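Local coordinates for Poly(Beta-D-mannuronate) lyase (Pseudopedobacter saltans, PDB 7O79), which probably cleaves the poly(beta-D-mannuronate) chains of alginate by beta-elimination, as a polysaccharide lyase of family 6 built on a parallel beta-helix, at residues I3-A8 and N12-S17; I24-G29 and V34-N39; N245-E250 and Y256-A261; K368-A373 and N395-N400. All coordinates share one frame; numbering follows the deposited sequence.

Interaction 1. Residues I3-A8 and N12-S17; sequences IQVKNA and NKAIGS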
loop_
_atom_site.group_PDB
_atom_site.type_symbol
_atom_site.label_atom_id
_atom_site.label_comp_id
_atom_site.label_asym_id
_atom_site.label_seq_id
_atom_site.Cartn_x
_atom_site.Cartn_y
_atom_site.Cartn_z
ATOM N N ILE A 3 -36.407 -1.861 -1.701
ATOM C CA ILE A 3 -36.719 -2.749 -0.573
ATOM C C ILE A 3 -36.238 -2.092 0.721
ATOM O O ILE A 3 -35.026 -2.013 0.966
ATOM C CB ILE A 3 -36.101 -4.149 -0.704
ATOM C CG1 ILE A 3 -36.478 -4.818 -2.028
ATOM C CG2 ILE A 3 -36.539 -5.019 0.477
ATOM C CD1 ILE A 3 -35.895 -6.212 -2.185
ATOM N N GLN A 4 -37.177 -1.659 1.565
ATOM C CA GLN A 4 -36.835 -1.015 2.827
ATOM C C GLN A 4 -36.662 -2.054 3.925
ATOM O O GLN A 4 -37.503 -2.945 4.086
ATOM C CB GLN A 4 -37.906 -0.008 3.232
ATOM C CG GLN A 4 -37.916 1.212 2.344
ATOM C CD GLN A 4 -36.813 2.189 2.719
ATOM O OE1 GLN A 4 -36.101 1.993 3.713
ATOM N NE2 GLN A 4 -36.664 3.246 1.927
ATOM N N VAL A 5 -35.574 -1.935 4.687
ATOM C CA VAL A 5 -35.287 -2.858 5.780
ATOM C C VAL A 5 -34.981 -2.057 7.040
ATOM O O VAL A 5 -34.315 -1.014 6.986
ATOM C CB VAL A 5 -34.127 -3.819 5.435
ATOM C CG1 VAL A 5 -34.535 -4.772 4.301
ATOM C CG2 VAL A 5 -32.861 -3.025 5.061
ATOM N N LYS A 6 -35.482 -2.546 8.181
ATOM C CA LYS A 6 -35.373 -1.846 9.455
ATOM C C LYS A 6 -34.639 -2.639 10.522
ATOM O O LYS A 6 -34.343 -2.082 11.586
ATOM C CB LYS A 6 -36.767 -1.467 9.985
ATOM N N ASN A 7 -34.326 -3.904 10.273
ATOM C CA ASN A 7 -33.660 -4.727 11.269
ATOM C C ASN A 7 -32.998 -5.896 10.554
ATOM O O ASN A 7 -33.213 -6.121 9.357
ATOM C CB ASN A 7 -34.649 -5.178 12.357
ATOM C CG ASN A 7 -35.736 -6.120 11.832
ATOM O OD1 ASN A 7 -35.459 -7.103 11.143
ATOM N ND2 ASN A 7 -36.989 -5.800 12.151
ATOM N N ALA A 8 -32.188 -6.641 11.314
ATOM C CA ALA A 8 -31.353 -7.684 10.721
ATOM C C ALA A 8 -32.194 -8.758 10.047
ATOM O O ALA A 8 -31.815 -9.289 8.995
ATOM C CB ALA A 8 -30.452 -8.299 11.791
ATOM N N ASN A 12 -31.697 -9.777 5.993
ATOM C CA ASN A 12 -31.357 -11.076 5.422
ATOM C C ASN A 12 -32.445 -11.577 4.473
ATOM O O ASN A 12 -32.131 -12.228 3.469
ATOM C CB ASN A 12 -31.081 -12.094 6.534
ATOM C CG ASN A 12 -29.849 -11.724 7.367
ATOM O OD1 ASN A 12 -28.947 -11.032 6.890
ATOM N ND2 ASN A 12 -29.815 -12.175 8.614
ATOM N N LYS A 13 -33.715 -11.263 4.753
ATOM C CA LYS A 13 -34.787 -11.608 3.818
ATOM C C LYS A 13 -34.611 -10.872 2.495
ATOM O O LYS A 13 -34.738 -11.466 1.418
ATOM C CB LYS A 13 -36.154 -11.286 4.431
ATOM C CG LYS A 13 -36.569 -12.203 5.586
ATOM C CD LYS A 13 -38.088 -12.387 5.652
ATOM N N ALA A 14 -34.332 -9.566 2.560
ATOM C CA ALA A 14 -34.102 -8.790 1.347
ATOM C C ALA A 14 -32.902 -9.315 0.568
ATOM O O ALA A 14 -32.938 -9.380 -0.666
ATOM C CB ALA A 14 -33.909 -7.320 1.699
ATOM N N ILE A 15 -31.835 -9.710 1.268
ATOM C CA ILE A 15 -30.660 -10.234 0.581
ATOM C C ILE A 15 -31.035 -11.485 -0.197
ATOM O O ILE A 15 -30.641 -11.652 -1.357
ATOM C CB ILE A 15 -29.508 -10.487 1.578
ATOM C CG1 ILE A 15 -28.851 -9.160 1.968
ATOM C CG2 ILE A 15 -28.451 -11.382 0.966
ATOM C CD1 ILE A 15 -28.043 -9.195 3.269
ATOM N N GLY A 16 -31.860 -12.353 0.398
ATOM C CA GLY A 16 -32.247 -13.574 -0.287
ATOM C C GLY A 16 -33.278 -13.392 -1.385
ATOM O O GLY A 16 -33.351 -14.206 -2.307
ATOM N N SER A 17 -34.090 -12.344 -1.310
ATOM C CA SER A 17 -35.187 -12.178 -2.256
ATOM C C SER A 17 -34.927 -11.117 -3.321
ATOM O O SER A 17 -35.689 -11.044 -4.290
ATOM C CB SER A 17 -36.474 -11.844 -1.499
ATOM O OG SER A 17 -36.540 -10.453 -1.223
#

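Interaction 2. Residues I24-G29 and V34-N39; sequences ILMQPG and VKILFN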
loop_
_atom_site.group_PDB
_atom_site.type_symbol
_atom_site.label_atom_id
_atom_site.label_comp_id
_atom_site.label_asym_id
_atom_site.label_seq_id
_atom_site.Cartn_x
_atom_site.Cartn_y
_atom_site.Cartn_z
ATOM N N ILE A 24 -31.522 -2.373 -1.764
ATOM C CA ILE A 24 -31.931 -2.649 -0.391
ATOM C C ILE A 24 -31.516 -1.441 0.438
ATOM O O ILE A 24 -30.329 -1.086 0.477
ATOM C CB ILE A 24 -31.292 -3.947 0.130
ATOM C CG1 ILE A 24 -31.583 -5.091 -0.838
ATOM C CG2 ILE A 24 -31.805 -4.293 1.536
ATOM C CD1 ILE A 24 -30.776 -6.388 -0.570
ATOM N N LEU A 25 -32.495 -0.786 1.063
ATOM C CA LEU A 25 -32.319 0.505 1.718
ATOM C C LEU A 25 -32.496 0.330 3.221
ATOM O O LEU A 25 -33.590 -0.026 3.678
ATOM C CB LEU A 25 -33.327 1.528 1.187
ATOM C CG LEU A 25 -33.512 1.771 -0.322
ATOM C CD1 LEU A 25 -34.408 2.981 -0.560
ATOM C CD2 LEU A 25 -32.200 1.953 -1.046
ATOM N N MET A 26 -31.432 0.592 3.988
ATOM C CA MET A 26 -31.476 0.422 5.436
ATOM C C MET A 26 -31.974 1.686 6.136
ATOM O O MET A 26 -31.575 2.806 5.801
ATOM C CB MET A 26 -30.105 0.037 5.998
ATOM C CG MET A 26 -29.581 -1.316 5.510
ATOM S SD MET A 26 -27.788 -1.533 5.684
ATOM C CE MET A 26 -27.688 -2.247 7.332
ATOM N N GLN A 27 -32.843 1.495 7.129
ATOM C CA GLN A 27 -33.382 2.627 7.869
ATOM C C GLN A 27 -32.331 3.217 8.814
ATOM O O GLN A 27 -31.449 2.504 9.302
ATOM C CB GLN A 27 -34.623 2.204 8.656
ATOM C CG GLN A 27 -35.808 1.846 7.778
ATOM C CD GLN A 27 -36.566 3.077 7.312
ATOM O OE1 GLN A 27 -36.577 4.113 7.989
ATOM N NE2 GLN A 27 -37.211 2.969 6.155
ATOM N N PRO A 28 -32.402 4.519 9.084
ATOM C CA PRO A 28 -31.388 5.154 9.934
ATOM C C PRO A 28 -31.446 4.637 11.359
ATOM O O PRO A 28 -32.491 4.203 11.854
ATOM C CB PRO A 28 -31.741 6.649 9.885
ATOM C CG PRO A 28 -32.789 6.804 8.873
ATOM C CD PRO A 28 -33.404 5.476 8.586
ATOM N N GLY A 29 -30.296 4.692 12.022
ATOM C CA GLY A 29 -30.168 4.326 13.409
ATOM C C GLY A 29 -28.979 3.424 13.614
ATOM O O GLY A 29 -28.117 3.276 12.741
ATOM N N VAL A 34 -24.506 -6.934 13.678
ATOM C CA VAL A 34 -25.053 -7.443 12.421
ATOM C C VAL A 34 -23.907 -7.916 11.540
ATOM O O VAL A 34 -23.098 -7.109 11.071
ATOM C CB VAL A 34 -25.913 -6.402 11.690
ATOM C CG1 VAL A 34 -26.644 -7.078 10.510
ATOM C CG2 VAL A 34 -26.927 -5.786 12.648
ATOM N N LYS A 35 -23.854 -9.222 11.292
ATOM C CA LYS A 35 -22.904 -9.798 10.341
ATOM C C LYS A 35 -23.614 -9.870 8.997
ATOM O O LYS A 35 -24.470 -10.731 8.774
ATOM C CB LYS A 35 -22.427 -11.167 10.811
ATOM C CG LYS A 35 -21.522 -11.912 9.844
ATOM C CD LYS A 35 -21.305 -13.348 10.339
ATOM C CE LYS A 35 -20.275 -14.120 9.509
ATOM N NZ LYS A 35 -19.333 -13.247 8.724
ATOM N N ILE A 36 -23.271 -8.958 8.099
ATOM C CA ILE A 36 -23.935 -8.867 6.803
ATOM C C ILE A 36 -23.244 -9.822 5.834
ATOM O O ILE A 36 -22.107 -9.575 5.417
ATOM C CB ILE A 36 -23.905 -7.427 6.285
ATOM C CG1 ILE A 36 -24.651 -6.511 7.247
ATOM C CG2 ILE A 36 -24.520 -7.331 4.904
ATOM C CD1 ILE A 36 -24.525 -5.046 6.913
ATOM N N LEU A 37 -23.954 -10.857 5.422
ATOM C CA LEU A 37 -23.460 -11.777 4.413
ATOM C C LEU A 37 -24.212 -11.463 3.117
ATOM O O LEU A 37 -25.270 -11.968 2.873
ATOM C CB LEU A 37 -23.616 -13.237 4.800
ATOM C CG LEU A 37 -22.947 -13.766 6.061
ATOM C CD1 LEU A 37 -23.228 -15.240 6.202
ATOM C CD2 LEU A 37 -21.453 -13.477 6.121
ATOM N N PHE A 38 -23.625 -10.612 2.301
ATOM C CA PHE A 38 -24.247 -10.125 1.081
ATOM C C PHE A 38 -23.958 -11.062 -0.075
ATOM O O PHE A 38 -22.921 -11.027 -0.673
ATOM C CB PHE A 38 -23.724 -8.720 0.821
ATOM C CG PHE A 38 -24.531 -7.894 -0.109
ATOM C CD1 PHE A 38 -25.823 -8.219 -0.446
ATOM C CD2 PHE A 38 -23.979 -6.738 -0.631
ATOM C CE1 PHE A 38 -26.538 -7.423 -1.301
ATOM C CE2 PHE A 38 -24.688 -5.935 -1.478
ATOM C CZ PHE A 38 -25.980 -6.273 -1.811
ATOM N N ASN A 39 -24.949 -11.880 -0.370
ATOM C CA ASN A 39 -24.847 -12.883 -1.386
ATOM C C ASN A 39 -26.006 -12.929 -2.324
ATOM O O ASN A 39 -26.237 -13.948 -2.915
ATOM C CB ASN A 39 -24.651 -14.264 -0.791
ATOM C CG ASN A 39 -25.874 -14.769 -0.058
ATOM O OD1 ASN A 39 -26.735 -14.015 0.329
ATOM N ND2 ASN A 39 -25.931 -16.062 0.135
#

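Interaction 3. Residues N245-E250 and Y256-A261; sequences NFIFGE and YGIRLA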
loop_
_atom_site.group_PDB
_atom_site.type_symbol
_atom_site.label_atom_id
_atom_site.label_comp_id
_atom_site.label_asym_id
_atom_site.label_seq_id
_atom_site.Cartn_x
_atom_site.Cartn_y
_atom_site.Cartn_z
ATOM N N ASN A 245 3.005 10.533 -6.931
ATOM C CA ASN A 245 2.598 10.643 -5.537
ATOM C C ASN A 245 3.206 11.894 -4.918
ATOM O O ASN A 245 4.201 12.431 -5.403
ATOM C CB ASN A 245 3.025 9.414 -4.721
ATOM C CG ASN A 245 2.430 8.124 -5.249
ATOM O OD1 ASN A 245 1.260 7.829 -4.998
ATOM N ND2 ASN A 245 3.235 7.341 -5.985
ATOM N N PHE A 246 2.579 12.365 -3.844
ATOM C CA PHE A 246 3.058 13.514 -3.089
ATOM C C PHE A 246 3.279 13.070 -1.657
ATOM O O PHE A 246 2.342 12.617 -0.996
ATOM C CB PHE A 246 2.064 14.671 -3.121
ATOM C CG PHE A 246 1.922 15.328 -4.464
ATOM C CD1 PHE A 246 2.700 16.427 -4.797
ATOM C CD2 PHE A 246 0.960 14.891 -5.369
ATOM C CE1 PHE A 246 2.556 17.055 -6.025
ATOM C CE2 PHE A 246 0.815 15.520 -6.606
ATOM C CZ PHE A 246 1.613 16.606 -6.920
ATOM N N ILE A 247 4.501 13.203 -1.174
ATOM C CA ILE A 247 4.806 12.863 0.208
ATOM C C ILE A 247 5.253 14.159 0.878
ATOM O O ILE A 247 6.363 14.644 0.643
ATOM C CB ILE A 247 5.852 11.746 0.313
ATOM C CG1 ILE A 247 5.330 10.506 -0.425
ATOM C CG2 ILE A 247 6.152 11.396 1.774
ATOM C CD1 ILE A 247 6.260 9.318 -0.383
ATOM N N PHE A 248 4.363 14.740 1.690
ATOM C CA PHE A 248 4.633 15.959 2.454
ATOM C C PHE A 248 4.863 15.531 3.897
ATOM O O PHE A 248 3.929 15.436 4.689
ATOM C CB PHE A 248 3.480 16.954 2.361
ATOM C CG PHE A 248 3.193 17.434 0.969
ATOM C CD1 PHE A 248 3.994 18.390 0.372
ATOM C CD2 PHE A 248 2.093 16.960 0.272
ATOM C CE1 PHE A 248 3.736 18.840 -0.917
ATOM C CE2 PHE A 248 1.822 17.417 -1.019
ATOM C CZ PHE A 248 2.649 18.366 -1.609
ATOM N N GLY A 249 6.125 15.282 4.247
ATOM C CA GLY A 249 6.426 14.761 5.571
ATOM C C GLY A 249 6.206 15.741 6.707
ATOM O O GLY A 249 6.052 15.311 7.851
ATOM N N GLU A 250 6.190 17.043 6.428
ATOM C CA GLU A 250 6.055 18.047 7.479
ATOM C C GLU A 250 7.016 17.749 8.632
ATOM O O GLU A 250 6.683 17.918 9.805
ATOM C CB GLU A 250 4.610 18.135 7.968
ATOM C CG GLU A 250 3.653 18.674 6.921
ATOM C CD GLU A 250 2.217 18.741 7.417
ATOM O OE1 GLU A 250 1.323 19.124 6.622
ATOM O OE2 GLU A 250 1.982 18.425 8.604
ATOM N N TYR A 256 9.585 8.820 5.721
ATOM C CA TYR A 256 10.536 8.768 4.624
ATOM C C TYR A 256 9.773 8.583 3.323
ATOM O O TYR A 256 8.539 8.596 3.298
ATOM C CB TYR A 256 11.608 7.717 4.916
ATOM C CG TYR A 256 11.245 6.251 4.804
ATOM C CD1 TYR A 256 11.329 5.574 3.593
ATOM C CD2 TYR A 256 10.928 5.518 5.943
ATOM C CE1 TYR A 256 11.045 4.199 3.508
ATOM C CE2 TYR A 256 10.646 4.161 5.877
ATOM C CZ TYR A 256 10.717 3.503 4.655
ATOM O OH TYR A 256 10.453 2.150 4.609
ATOM N N GLY A 257 10.521 8.465 2.229
ATOM C CA GLY A 257 9.920 8.497 0.919
ATOM C C GLY A 257 9.535 7.149 0.343
ATOM O O GLY A 257 8.538 6.530 0.747
ATOM N N ILE A 258 10.320 6.705 -0.630
ATOM C CA ILE A 258 10.037 5.503 -1.402
ATOM C C ILE A 258 11.186 4.517 -1.227
ATOM O O ILE A 258 12.360 4.908 -1.219
ATOM C CB ILE A 258 9.795 5.868 -2.887
ATOM C CG1 ILE A 258 8.564 6.778 -2.997
ATOM C CG2 ILE A 258 9.632 4.639 -3.751
ATOM C CD1 ILE A 258 8.492 7.615 -4.280
ATOM N N ARG A 259 10.842 3.239 -1.063
ATOM C CA ARG A 259 11.832 2.184 -0.882
ATOM C C ARG A 259 11.457 0.954 -1.701
ATOM O O ARG A 259 10.309 0.497 -1.649
ATOM C CB ARG A 259 11.967 1.816 0.589
ATOM C CG ARG A 259 12.612 0.478 0.809
ATOM C CD ARG A 259 13.224 0.374 2.188
ATOM N NE ARG A 259 12.274 0.063 3.254
ATOM C CZ ARG A 259 11.898 -1.164 3.621
ATOM N NH1 ARG A 259 12.329 -2.236 2.958
ATOM N NH2 ARG A 259 11.067 -1.322 4.650
ATOM N N LEU A 260 12.423 0.418 -2.460
ATOM C CA LEU A 260 12.152 -0.700 -3.358
ATOM C C LEU A 260 13.152 -1.828 -3.164
ATOM O O LEU A 260 14.355 -1.586 -2.997
ATOM C CB LEU A 260 12.220 -0.305 -4.849
ATOM C CG LEU A 260 11.046 0.367 -5.563
ATOM C CD1 LEU A 260 9.808 -0.546 -5.547
ATOM C CD2 LEU A 260 10.760 1.729 -5.006
ATOM N N ALA A 261 12.651 -3.061 -3.252
ATOM C CA ALA A 261 13.436 -4.220 -3.678
ATOM C C ALA A 261 12.850 -4.745 -4.985
ATOM O O ALA A 261 11.652 -4.588 -5.244
ATOM C CB ALA A 261 13.424 -5.331 -2.620
#

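Interaction 4. Residues K368-A373 and N395-N400; sequences KNAIQA and NLVYDN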
loop_
_atom_site.group_PDB
_atom_site.type_symbol
_atom_site.label_atom_id
_atom_site.label_comp_id
_atom_site.label_asym_id
_atom_site.label_seq_id
_atom_site.Cartn_x
_atom_site.Cartn_y
_atom_site.Cartn_z
ATOM N N LYS A 368 24.725 16.888 2.573
ATOM C CA LYS A 368 25.504 15.749 2.113
ATOM C C LYS A 368 24.564 14.629 1.692
ATOM O O LYS A 368 23.380 14.622 2.035
ATOM C CB LYS A 368 26.436 15.215 3.197
ATOM C CG LYS A 368 27.345 16.270 3.790
ATOM C CD LYS A 368 28.199 15.663 4.884
ATOM C CE LYS A 368 29.465 16.476 5.069
ATOM N NZ LYS A 368 30.550 15.613 5.644
ATOM N N ASN A 369 25.120 13.678 0.946
ATOM C CA ASN A 369 24.434 12.432 0.584
ATOM C C ASN A 369 23.144 12.659 -0.198
ATOM O O ASN A 369 22.167 11.932 -0.015
ATOM C CB ASN A 369 24.155 11.568 1.816
ATOM C CG ASN A 369 25.406 11.275 2.614
ATOM O OD1 ASN A 369 26.414 10.805 2.066
ATOM N ND2 ASN A 369 25.345 11.518 3.913
ATOM N N ALA A 370 23.144 13.637 -1.110
ATOM C CA ALA A 370 22.042 13.724 -2.067
ATOM C C ALA A 370 21.899 12.419 -2.845
ATOM O O ALA A 370 20.794 11.888 -3.012
ATOM C CB ALA A 370 22.256 14.894 -3.026
ATOM N N ILE A 371 23.008 11.898 -3.348
ATOM C CA ILE A 371 23.067 10.541 -3.867
ATOM C C ILE A 371 24.141 9.809 -3.081
ATOM O O ILE A 371 25.273 10.291 -2.960
ATOM C CB ILE A 371 23.346 10.511 -5.380
ATOM C CG1 ILE A 371 22.269 11.318 -6.103
ATOM C CG2 ILE A 371 23.359 9.083 -5.886
ATOM C CD1 ILE A 371 22.293 11.163 -7.565
ATOM N N GLN A 372 23.760 8.689 -2.496
ATOM C CA GLN A 372 24.627 7.893 -1.643
ATOM C C GLN A 372 24.629 6.491 -2.231
ATOM O O GLN A 372 23.593 5.823 -2.221
ATOM C CB GLN A 372 24.093 7.898 -0.219
ATOM C CG GLN A 372 24.734 6.926 0.722
ATOM C CD GLN A 372 24.129 7.032 2.096
ATOM O OE1 GLN A 372 24.037 8.125 2.672
ATOM N NE2 GLN A 372 23.680 5.899 2.629
ATOM N N ALA A 373 25.772 6.046 -2.755
ATOM C CA ALA A 373 25.884 4.718 -3.353
ATOM C C ALA A 373 26.812 3.854 -2.511
ATOM O O ALA A 373 27.989 4.185 -2.335
ATOM C CB ALA A 373 26.387 4.804 -4.790
ATOM N N ASN A 395 20.961 14.663 -12.611
ATOM C CA ASN A 395 20.373 14.889 -11.305
ATOM C C ASN A 395 20.867 16.225 -10.769
ATOM O O ASN A 395 22.044 16.570 -10.916
ATOM C CB ASN A 395 20.731 13.750 -10.354
ATOM C CG ASN A 395 20.163 12.441 -10.822
ATOM O OD1 ASN A 395 18.966 12.350 -11.065
ATOM N ND2 ASN A 395 21.016 11.429 -10.993
ATOM N N LEU A 396 19.965 16.986 -10.172
ATOM C CA LEU A 396 20.259 18.356 -9.783
ATOM C C LEU A 396 20.125 18.498 -8.273
ATOM O O LEU A 396 19.037 18.306 -7.720
ATOM C CB LEU A 396 19.335 19.313 -10.530
ATOM C CG LEU A 396 19.391 20.792 -10.164
ATOM C CD1 LEU A 396 20.806 21.353 -10.283
ATOM C CD2 LEU A 396 18.439 21.534 -11.098
ATOM N N VAL A 397 21.230 18.828 -7.612
ATOM C CA VAL A 397 21.273 18.979 -6.160
ATOM C C VAL A 397 21.307 20.463 -5.824
ATOM O O VAL A 397 22.268 21.166 -6.174
ATOM C CB VAL A 397 22.481 18.254 -5.547
ATOM C CG1 VAL A 397 22.444 18.374 -4.035
ATOM C CG2 VAL A 397 22.493 16.775 -5.971
ATOM N N TYR A 398 20.269 20.927 -5.131
ATOM C CA TYR A 398 20.146 22.308 -4.692
ATOM C C TYR A 398 20.726 22.522 -3.307
ATOM O O TYR A 398 20.751 21.618 -2.475
ATOM C CB TYR A 398 18.686 22.752 -4.666
ATOM C CG TYR A 398 18.089 23.006 -6.024
ATOM C CD1 TYR A 398 17.675 21.963 -6.831
ATOM C CD2 TYR A 398 17.962 24.299 -6.509
ATOM C CE1 TYR A 398 17.119 22.204 -8.076
ATOM C CE2 TYR A 398 17.416 24.551 -7.756
ATOM C CZ TYR A 398 16.999 23.504 -8.536
ATOM O OH TYR A 398 16.444 23.755 -9.772
ATOM N N ASP A 399 21.184 23.751 -3.066
ATOM C CA ASP A 399 21.444 24.203 -1.708
ATOM C C ASP A 399 20.130 24.109 -0.942
ATOM O O ASP A 399 19.109 24.644 -1.380
ATOM C CB ASP A 399 21.980 25.646 -1.727
ATOM C CG ASP A 399 22.271 26.198 -0.345
ATOM O OD1 ASP A 399 21.857 25.611 0.681
ATOM O OD2 ASP A 399 22.937 27.244 -0.278
ATOM N N ASN A 400 20.134 23.382 0.178
ATOM C CA ASN A 400 18.902 23.261 0.945
ATOM C C ASN A 400 18.425 24.589 1.517
ATOM O O ASN A 400 17.242 24.713 1.846
ATOM C CB ASN A 400 19.075 22.234 2.052
ATOM C CG ASN A 400 17.765 21.641 2.483
ATOM O OD1 ASN A 400 17.105 20.964 1.709
ATOM N ND2 ASN A 400 17.407 21.839 3.750
#

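Interaction 1. Residues I3-A8 and N12-S17
Ala14 of helix 8-17 sets its methyl group between Ile3 and Val5 of strand 3-5, an apolar helix-on-strand contact at the N-terminal end of the beta-helix, where one short helix lies over the end of the coil. Strand 3-5 and helix 12-17 run roughly antiparallel, their axes 9.1 Å apart at closest approach and 156° between directions. The contact is narrow: Ala14 CB lies 3.7 Å from Ile3 CG2 and the same distance from Val5 CG1, so a single carbon bridges the two residues of the strand that face the helix. With CG1 of Ile3 anti to the carbonyl carbon (chi1 -54°), the CG2 branch is left anti to the backbone N and meets the alanine, while the extended CG1 arm ends near the last turn of the helix, CD1 4.4 Å from Ser17 OG. At the other end the chain turns into the helix. Asn12 N donates to Ala8 O over 3.0 Å in an almost straight bond of 166°, the donor somewhat out of the carbonyl plane; the side chain of Asn12 lies close to the same oxygen, with CG 3.5 Å from Ala8 O. Asn7 is the N-cap, its OD1 accepting from the backbone N of Glu10, whose own carboxylate takes the backbone N of Lys6. Strand 3-5 in turn pairs in parallel with strand 23-26. Polar bonds therefore define where the helix begins, whereas the seating of the helix on the strand rests on methyl contacts, which fix distance but impose little direction.

Interaction 2. Residues I24-G29 and V34-N39
Two pairs of apolar side chains, Ile24 with Phe38 and Met26 with Ile36, meet across the interior of a coil at the N-terminal end of the beta-helix and carry the contact. The aliphatic-aromatic pair is loose: Ile24 CD1 comes to 4.4 Å from Phe38 CE1, approaching the ring obliquely. The ring reaches inward from a phenylalanine whose CG stands anti to the backbone N (chi1 -162°). In the aliphatic pair Met26 CE lies 4.2 Å from Ile36 CD1. Rotation about the CG-SD bond of the methionine (chi3 90°) turns CE aside from the line of the chain. Backbone atoms take no part, because the CA atoms of Ile24 and Phe38 are 10.8 Å apart and the strands sit on separate faces of the coil, a span bridged here by long side chains. All four residues are buried. On the N-terminal end helix 8-17 closes over them, Ala14 touching Ile24, Leu11 touching Ile36 and Ile15 touching Phe38. Val5 of strand 3-5 also packs on Ile24 and Met26, while Leu50 of strand 48-52, in the following coil, meets Ile24, Met26 and Phe38.

Interaction 3. Residues N245-E250 and Y256-A261
Ile247 packs end-on against the backbone of Gly257, and this is the tight part of the contact. Its CD1 lies 3.8 Å from Gly257 O and 4.0 Å from Gly257 CA, resting on a residue that brings no side chain of its own. CG1 of Ile247 stands anti to the carbonyl carbon (chi1 -58°), which leaves CG2 anti to the backbone N, 4.0 Å from Tyr256 O. Ile258 completes the inner patch more loosely, with CG1 4.3 Å from Ile247 CD1. Strands 246-248 and 256-260 run roughly antiparallel (146°) on different faces of the coil, their axes 8.1 Å apart at closest approach, and Ile247 spans between them; Ile232 of strand 230-236 packs against it from a neighbouring coil.

The outer side of strand 255-260 is looser and polar. Tyr256 points away from Ile247, and its OH accepts a bond from Arg259 NE, 3.1 Å long at 161°, with the oxygen nearly in the guanidinium plane. One bond thus ties together two partly exposed side chains. On strand 241-248, Phe246 and Phe248 pack on Pro444.

Inside the coil, Asn245 gives its ND2 to Asn270 OD1 and Val220 O and takes the backbone N of Asn223 on its OD1. Asparagines bonded from coil to coil at a bend recur in right-handed parallel beta-helices, the fold of the pectate lyase-like clan.

Interaction 4. Residues K368-A373 and N395-N400
Asn395 opens the second segment by lying against the end of Ile371, its ND2 3.7 Å from Ile371 CD1. The two side chains cross at about a right angle, and the same methyl is 4.1 Å from both Asn395 CB and Asn395 CG, which means that it meets the stem of the side chain as well as the amide. It does so without competing for the polar atoms, which have partners in the preceding coil: OD1 accepts from the backbone N of Asn360, and ND2 donates to Ile357 O. Both groups being used, the amide is held in one orientation while the isoleucine packs on it. Beyond Leu396 the chain is still at the C-terminal end of the parallel beta-helix, where strand 391-397 stacks on strand 356-364, and strand 371-373 is the outermost strand of its face. Val397 comes next and makes the apolar half of the contact at the point where the two backbones come nearest, the CA atoms of Ala370 and Val397 being 6.7 Å apart. It straddles the methyl of Ala370, with CG2 3.5 Å and CG1 3.6 Å from Ala370 CB. CG1 anti to the backbone N (chi1 -177°) and CG2 anti to the carbonyl carbon place both methyls of the valine against that one carbon. Further on, Asn400 bonds through OD1 to Ser363 OG and through ND2 to Asn327 OD1.

Overall arrangement
Interactions 1 and 2 share the N-terminal end of the beta-helix: strand 3-5 pairs with strand 23-26, through Ile3 O to Leu25 N among others, and the centres of the two interactions are about 7 Å apart. Interaction 1 is partly buried and combines methyl packing with helix-end bonds, whereas interaction 2 is wholly core and wholly apolar. Interaction 3, about 39 Å from interaction 2 between centres, is again buried, but there one side chain rests on backbone and a polar pair occupies the outer face. Interaction 4 lies at the surface, its centre about 61 Å from that of interaction 1. Interactions 3 and 4 both include an asparagine whose amide bonds to a neighbouring coil, buried in interaction 3 and partly exposed in interaction 4.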